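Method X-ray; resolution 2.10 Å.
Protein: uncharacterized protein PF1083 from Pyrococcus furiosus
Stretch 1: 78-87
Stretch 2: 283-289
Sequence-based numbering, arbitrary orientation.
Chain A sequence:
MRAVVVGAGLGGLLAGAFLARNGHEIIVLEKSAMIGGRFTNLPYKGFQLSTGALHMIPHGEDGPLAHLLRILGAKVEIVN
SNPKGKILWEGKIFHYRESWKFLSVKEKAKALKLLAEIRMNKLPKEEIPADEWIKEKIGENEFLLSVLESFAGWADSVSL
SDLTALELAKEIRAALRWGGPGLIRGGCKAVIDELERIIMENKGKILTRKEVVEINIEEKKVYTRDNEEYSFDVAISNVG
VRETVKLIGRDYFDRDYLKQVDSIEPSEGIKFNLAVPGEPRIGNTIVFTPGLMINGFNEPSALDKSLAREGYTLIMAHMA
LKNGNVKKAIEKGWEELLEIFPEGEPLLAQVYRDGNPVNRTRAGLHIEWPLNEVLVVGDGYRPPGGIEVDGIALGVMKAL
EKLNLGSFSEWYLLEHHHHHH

Stretch 1, residues 78-87: IVNSNPKGKI
Stretch 2 (283-289) GNTIVFT

Segments far apart in sequence often associate in two ways at once: a side chain reaches for backbone groups at one end, and the main chains pair directly at the other. The contact between residues 78-87 and 283-289 of PF1083 illustrates both, with partners at least 199 residues apart and 543 Å² buried in total.

The first stretch enters as a strand, Ile78 to Asn80. Ile78 (phi/psi -118/124, chi1 m, chi2 t) does not reach the partner. Val79 (-120/120, chi1 t) does: its carbonyl O accepts a nearly linear hydrogen bond from ND2 of Asn284, 3.0 Å long with an angle of 174° at the hydrogen. Asn284 (-74/87) makes this possible by extending its side chain with chi1 t and chi2 near 2°, so that an amide borne on a sideways CA-to-CB bond ends close to the opposing backbone. Proximity alone is not enough, however. Asn80 O also lies 3.1 Å from Asn284 ND2, but the angle is too poor for a hydrogen bond, and the CA-to-CB bond of Asn80 (-57/145, chi1 m) points away.

At Ser81 (-63/131, chi1 m) the chain leaves the strand and passes close to Thr285, with their CA atoms 4.4 Å apart. Ser81 OG lies 3.2 Å from Asn284 OD1, while Ser81 CA approaches Asn284 O to 3.0 Å. That same Asn284 O receives a weak hydrogen bond from Asn82 N, 2.7 Å long but bent to 127°, and a very short one, 2.5 Å, from Thr285 OG1 within its own stretch. Asn82 adopts -38/-95 with chi1 m.

Pro83 (-78/144, C-gamma endo) packs against Thr285 (-168/175, chi1 m): Pro83 CD is 3.1 Å from Thr285 OG1, and Pro83 O is 3.0 Å from Thr285 CG2. Lys84 (-48/-36, chi1 m, chi2 and chi3 t, chi4 p) directs its CA-to-CB bond away, leaving its backbone O 3.7 Å from Ile286 CG1. Gly85, extended at -171/166, brings its CA to 3.7 Å from both Thr285 CG2 and Ile286 O, and starts the closing register opposite Ile286 (CA-CA 5.1 Å; Ile286 -122/149, chi1 p, chi2 t).

Parallel pairing follows. Lys86 (-136/171, chi1 m, then t throughout) is in register with Val287 (-121/117, chi1 t), and Ile87 (-134/141, chi1 m, chi2 t) with Phe288 (-78/144, chi1 m, chi2 -77°), both at a CA-CA distance of 4.8 Å. As parallel strands require, Lys86 bonds to the residues flanking its partner: Lys86 N donates to Ile286 O at 3.0 Å, and Phe288 N donates to Lys86 O at 2.9 Å and 170°. Val287 CA adds a CA-H...O contact to Lys86 O at 3.6 Å. Side chains alternate, Lys86 and Val287 sharing one face of the sheet, Ile87 and Phe288 the other, where Ile87 CG1 meets Phe288 CB at 4.5 Å.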

ATOM      1  N   ILE A  78       8.378 -12.738  -6.085  1.00 26.51           N
ATOM      2  CA  ILE A  78       7.755 -11.551  -6.650  1.00 27.63           C
ATOM      3  C   ILE A  78       8.209 -11.438  -8.100  1.00 28.55           C
ATOM      4  O   ILE A  78       9.406 -11.391  -8.367  1.00 35.28           O
ATOM      5  CB  ILE A  78       8.226 -10.289  -5.914  1.00 22.83           C
ATOM      6  CG1 ILE A  78       7.894 -10.398  -4.427  1.00 23.10           C
ATOM      7  CG2 ILE A  78       7.577  -9.051  -6.532  1.00 28.02           C
ATOM      8  CD1 ILE A  78       8.567  -9.332  -3.581  1.00 28.43           C
ATOM      9  N   VAL A  79       7.265 -11.371  -9.033  1.00 26.27           N
ATOM     10  CA  VAL A  79       7.625 -11.260 -10.443  1.00 23.86           C
ATOM     11  C   VAL A  79       7.071  -9.985 -11.075  1.00 27.83           C
ATOM     12  O   VAL A  79       5.854  -9.783 -11.111  1.00 24.23           O
ATOM     13  CB  VAL A  79       7.104 -12.475 -11.254  1.00 28.74           C
ATOM     14  CG1 VAL A  79       7.468 -12.312 -12.729  1.00 23.08           C
ATOM     15  CG2 VAL A  79       7.682 -13.769 -10.687  1.00 23.98           C
ATOM     16  N   ASN A  80       7.964  -9.132 -11.573  1.00 22.64           N
ATOM     17  CA  ASN A  80       7.551  -7.889 -12.213  1.00 32.85           C
ATOM     18  C   ASN A  80       6.608  -8.138 -13.381  1.00 36.21           C
ATOM     19  O   ASN A  80       6.749  -9.120 -14.106  1.00 39.54           O
ATOM     20  CB  ASN A  80       8.763  -7.103 -12.723  1.00 25.82           C
ATOM     21  CG  ASN A  80       9.543  -6.438 -11.608  1.00 37.02           C
ATOM     22  OD1 ASN A  80       9.007  -6.176 -10.526  1.00 27.34           O
ATOM     23  ND2 ASN A  80      10.814  -6.138 -11.873  1.00 25.65           N
ATOM     24  N   SER A  81       5.653  -7.227 -13.553  1.00 40.70           N
ATOM     25  CA  SER A  81       4.670  -7.298 -14.631  1.00 43.76           C
ATOM     26  C   SER A  81       5.348  -7.209 -16.002  1.00 45.43           C
ATOM     27  O   SER A  81       6.168  -6.313 -16.211  1.00 35.24           O
ATOM     28  CB  SER A  81       3.679  -6.139 -14.493  1.00 31.17           C
ATOM     29  OG  SER A  81       2.989  -6.190 -13.260  1.00 33.13           O
ATOM     30  N   ASN A  82       4.996  -8.122 -16.918  1.00 50.23           N
ATOM     31  CA  ASN A  82       5.549  -8.151 -18.282  1.00 53.95           C
ATOM     32  C   ASN A  82       5.682  -6.694 -18.709  1.00 52.08           C
ATOM     33  O   ASN A  82       6.715  -6.075 -18.449  1.00 66.84           O
ATOM     34  CB  ASN A  82       4.613  -8.910 -19.240  1.00 54.02           C
ATOM     35  CG  ASN A  82       4.424 -10.366 -18.859  1.00 58.60           C
ATOM     36  OD1 ASN A  82       3.891 -10.679 -17.797  1.00 58.21           O
ATOM     37  ND2 ASN A  82       4.856 -11.268 -19.736  1.00 67.37           N
ATOM     38  N   PRO A  83       4.684  -6.130 -19.423  1.00 39.44           N
ATOM     39  CA  PRO A  83       4.986  -4.728 -19.701  1.00 35.85           C
ATOM     40  C   PRO A  83       4.653  -4.083 -18.355  1.00 33.46           C
ATOM     41  O   PRO A  83       3.736  -4.542 -17.666  1.00 32.50           O
ATOM     42  CB  PRO A  83       3.984  -4.367 -20.793  1.00 27.66           C
ATOM     43  CG  PRO A  83       2.822  -5.174 -20.445  1.00 32.02           C
ATOM     44  CD  PRO A  83       3.418  -6.521 -20.065  1.00 37.47           C
ATOM     45  N   LYS A  84       5.407  -3.065 -17.958  1.00 36.96           N
ATOM     46  CA  LYS A  84       5.166  -2.403 -16.680  1.00 34.64           C
ATOM     47  C   LYS A  84       3.690  -2.083 -16.502  1.00 35.37           C
ATOM     48  O   LYS A  84       3.152  -2.181 -15.396  1.00 34.46           O
ATOM     49  CB  LYS A  84       6.006  -1.126 -16.579  1.00 35.13           C
ATOM     50  CG  LYS A  84       7.460  -1.379 -16.183  1.00 33.93           C
ATOM     51  CD  LYS A  84       8.338  -0.172 -16.490  1.00 40.90           C
ATOM     52  CE  LYS A  84       9.584  -0.174 -15.629  1.00 59.63           C
ATOM     53  NZ  LYS A  84      10.223  -1.516 -15.567  1.00 67.51           N
ATOM     54  N   GLY A  85       3.033  -1.718 -17.598  1.00 35.83           N
ATOM     55  CA  GLY A  85       1.620  -1.403 -17.534  1.00 41.20           C
ATOM     56  C   GLY A  85       0.991  -1.209 -18.899  1.00 39.42           C
ATOM     57  O   GLY A  85       1.691  -1.059 -19.898  1.00 35.51           O
ATOM     58  N   LYS A  86      -0.339  -1.210 -18.930  1.00 33.36           N
ATOM     59  CA  LYS A  86      -1.091  -1.029 -20.165  1.00 36.69           C
ATOM     60  C   LYS A  86      -2.249  -0.053 -19.955  1.00 37.58           C
ATOM     61  O   LYS A  86      -2.564   0.322 -18.819  1.00 33.60           O
ATOM     62  CB  LYS A  86      -1.626  -2.377 -20.652  1.00 37.02           C
ATOM     63  CG  LYS A  86      -0.532  -3.362 -21.013  1.00 36.47           C
ATOM     64  CD  LYS A  86      -1.107  -4.635 -21.597  1.00 43.29           C
ATOM     65  CE  LYS A  86       0.002  -5.515 -22.151  1.00 37.84           C
ATOM     66  NZ  LYS A  86      -0.531  -6.736 -22.811  1.00 44.42           N
ATOM     67  N   ILE A  87      -2.890   0.343 -21.051  1.00 32.04           N
ATOM     68  CA  ILE A  87      -3.990   1.299 -20.989  1.00 34.39           C
ATOM     69  C   ILE A  87      -5.216   0.902 -21.818  1.00 38.40           C
ATOM     70  O   ILE A  87      -5.086   0.372 -22.918  1.00 35.53           O
ATOM     71  CB  ILE A  87      -3.501   2.690 -21.452  1.00 32.72           C
ATOM     72  CG1 ILE A  87      -2.309   3.122 -20.591  1.00 30.44           C
ATOM     73  CG2 ILE A  87      -4.633   3.710 -21.356  1.00 31.02           C
ATOM     74  CD1 ILE A  87      -1.739   4.478 -20.944  1.00 31.98           C
ATOM     75  N   GLY A 283      -2.760 -11.304 -18.252  1.00 32.92           N
ATOM     76  CA  GLY A 283      -1.447 -11.756 -17.823  1.00 42.26           C
ATOM     77  C   GLY A 283      -0.877 -10.910 -16.696  1.00 42.22           C
ATOM     78  O   GLY A 283      -1.590 -10.105 -16.097  1.00 37.35           O
ATOM     79  N   ASN A 284       0.411 -11.090 -16.412  1.00 36.55           N
ATOM     80  CA  ASN A 284       1.078 -10.343 -15.347  1.00 38.85           C
ATOM     81  C   ASN A 284       1.333  -8.894 -15.742  1.00 38.24           C
ATOM     82  O   ASN A 284       2.410  -8.555 -16.239  1.00 34.01           O
ATOM     83  CB  ASN A 284       2.409 -11.008 -14.979  1.00 32.96           C
ATOM     84  CG  ASN A 284       3.093 -10.329 -13.805  1.00 36.15           C
ATOM     85  OD1 ASN A 284       2.566  -9.377 -13.230  1.00 41.66           O
ATOM     86  ND2 ASN A 284       4.274 -10.822 -13.441  1.00 33.11           N
ATOM     87  N   THR A 285       0.339  -8.042 -15.510  1.00 36.41           N
ATOM     88  CA  THR A 285       0.437  -6.619 -15.823  1.00 36.95           C
ATOM     89  C   THR A 285      -0.749  -5.919 -15.164  1.00 35.12           C
ATOM     90  O   THR A 285      -1.613  -6.570 -14.576  1.00 37.37           O
ATOM     91  CB  THR A 285       0.358  -6.373 -17.355  1.00 40.14           C
ATOM     92  OG1 THR A 285       1.226  -7.284 -18.034  1.00 61.17           O
ATOM     93  CG2 THR A 285       0.798  -4.958 -17.700  1.00 28.97           C
ATOM     94  N   ILE A 286      -0.779  -4.595 -15.241  1.00 33.47           N
ATOM     95  CA  ILE A 286      -1.897  -3.839 -14.696  1.00 33.71           C
ATOM     96  C   ILE A 286      -2.473  -3.039 -15.854  1.00 30.82           C
ATOM     97  O   ILE A 286      -1.747  -2.662 -16.773  1.00 32.52           O
ATOM     98  CB  ILE A 286      -1.463  -2.859 -13.589  1.00 35.89           C
ATOM     99  CG1 ILE A 286      -0.338  -1.960 -14.099  1.00 41.02           C
ATOM    100  CG2 ILE A 286      -1.044  -3.627 -12.354  1.00 39.81           C
ATOM    101  CD1 ILE A 286       0.128  -0.936 -13.086  1.00 40.80           C
ATOM    102  N   VAL A 287      -3.773  -2.788 -15.818  1.00 31.40           N
ATOM    103  CA  VAL A 287      -4.410  -2.023 -16.880  1.00 29.10           C
ATOM    104  C   VAL A 287      -5.088  -0.779 -16.332  1.00 21.54           C
ATOM    105  O   VAL A 287      -6.016  -0.873 -15.532  1.00 28.20           O
ATOM    106  CB  VAL A 287      -5.474  -2.863 -17.627  1.00 29.82           C
ATOM    107  CG1 VAL A 287      -6.112  -2.025 -18.738  1.00 27.06           C
ATOM    108  CG2 VAL A 287      -4.838  -4.119 -18.200  1.00 27.11           C
ATOM    109  N   PHE A 288      -4.613   0.384 -16.758  1.00 23.70           N
ATOM    110  CA  PHE A 288      -5.204   1.643 -16.332  1.00 29.27           C
ATOM    111  C   PHE A 288      -6.478   1.845 -17.145  1.00 31.12           C
ATOM    112  O   PHE A 288      -6.526   1.491 -18.321  1.00 31.89           O
ATOM    113  CB  PHE A 288      -4.221   2.788 -16.565  1.00 26.14           C
ATOM    114  CG  PHE A 288      -3.082   2.798 -15.598  1.00 33.56           C
ATOM    115  CD1 PHE A 288      -3.263   3.266 -14.301  1.00 33.98           C
ATOM    116  CD2 PHE A 288      -1.834   2.292 -15.961  1.00 31.30           C
ATOM    117  CE1 PHE A 288      -2.219   3.229 -13.374  1.00 35.99           C
ATOM    118  CE2 PHE A 288      -0.784   2.250 -15.042  1.00 30.88           C
ATOM    119  CZ  PHE A 288      -0.979   2.720 -13.746  1.00 30.34           C
ATOM    120  N   THR A 289      -7.506   2.411 -16.522  1.00 29.98           N
ATOM    121  CA  THR A 289      -8.778   2.611 -17.205  1.00 26.86           C
ATOM    122  C   THR A 289      -9.226   4.070 -17.232  1.00 29.18           C
ATOM    123  O   THR A 289     -10.243   4.432 -16.643  1.00 29.34           O
ATOM    124  CB  THR A 289      -9.879   1.760 -16.544  1.00 30.58           C
ATOM    125  OG1 THR A 289      -9.991   2.123 -15.162  1.00 29.80           O
ATOM    126  CG2 THR A 289      -9.530   0.271 -16.634  1.00 24.71           C
TER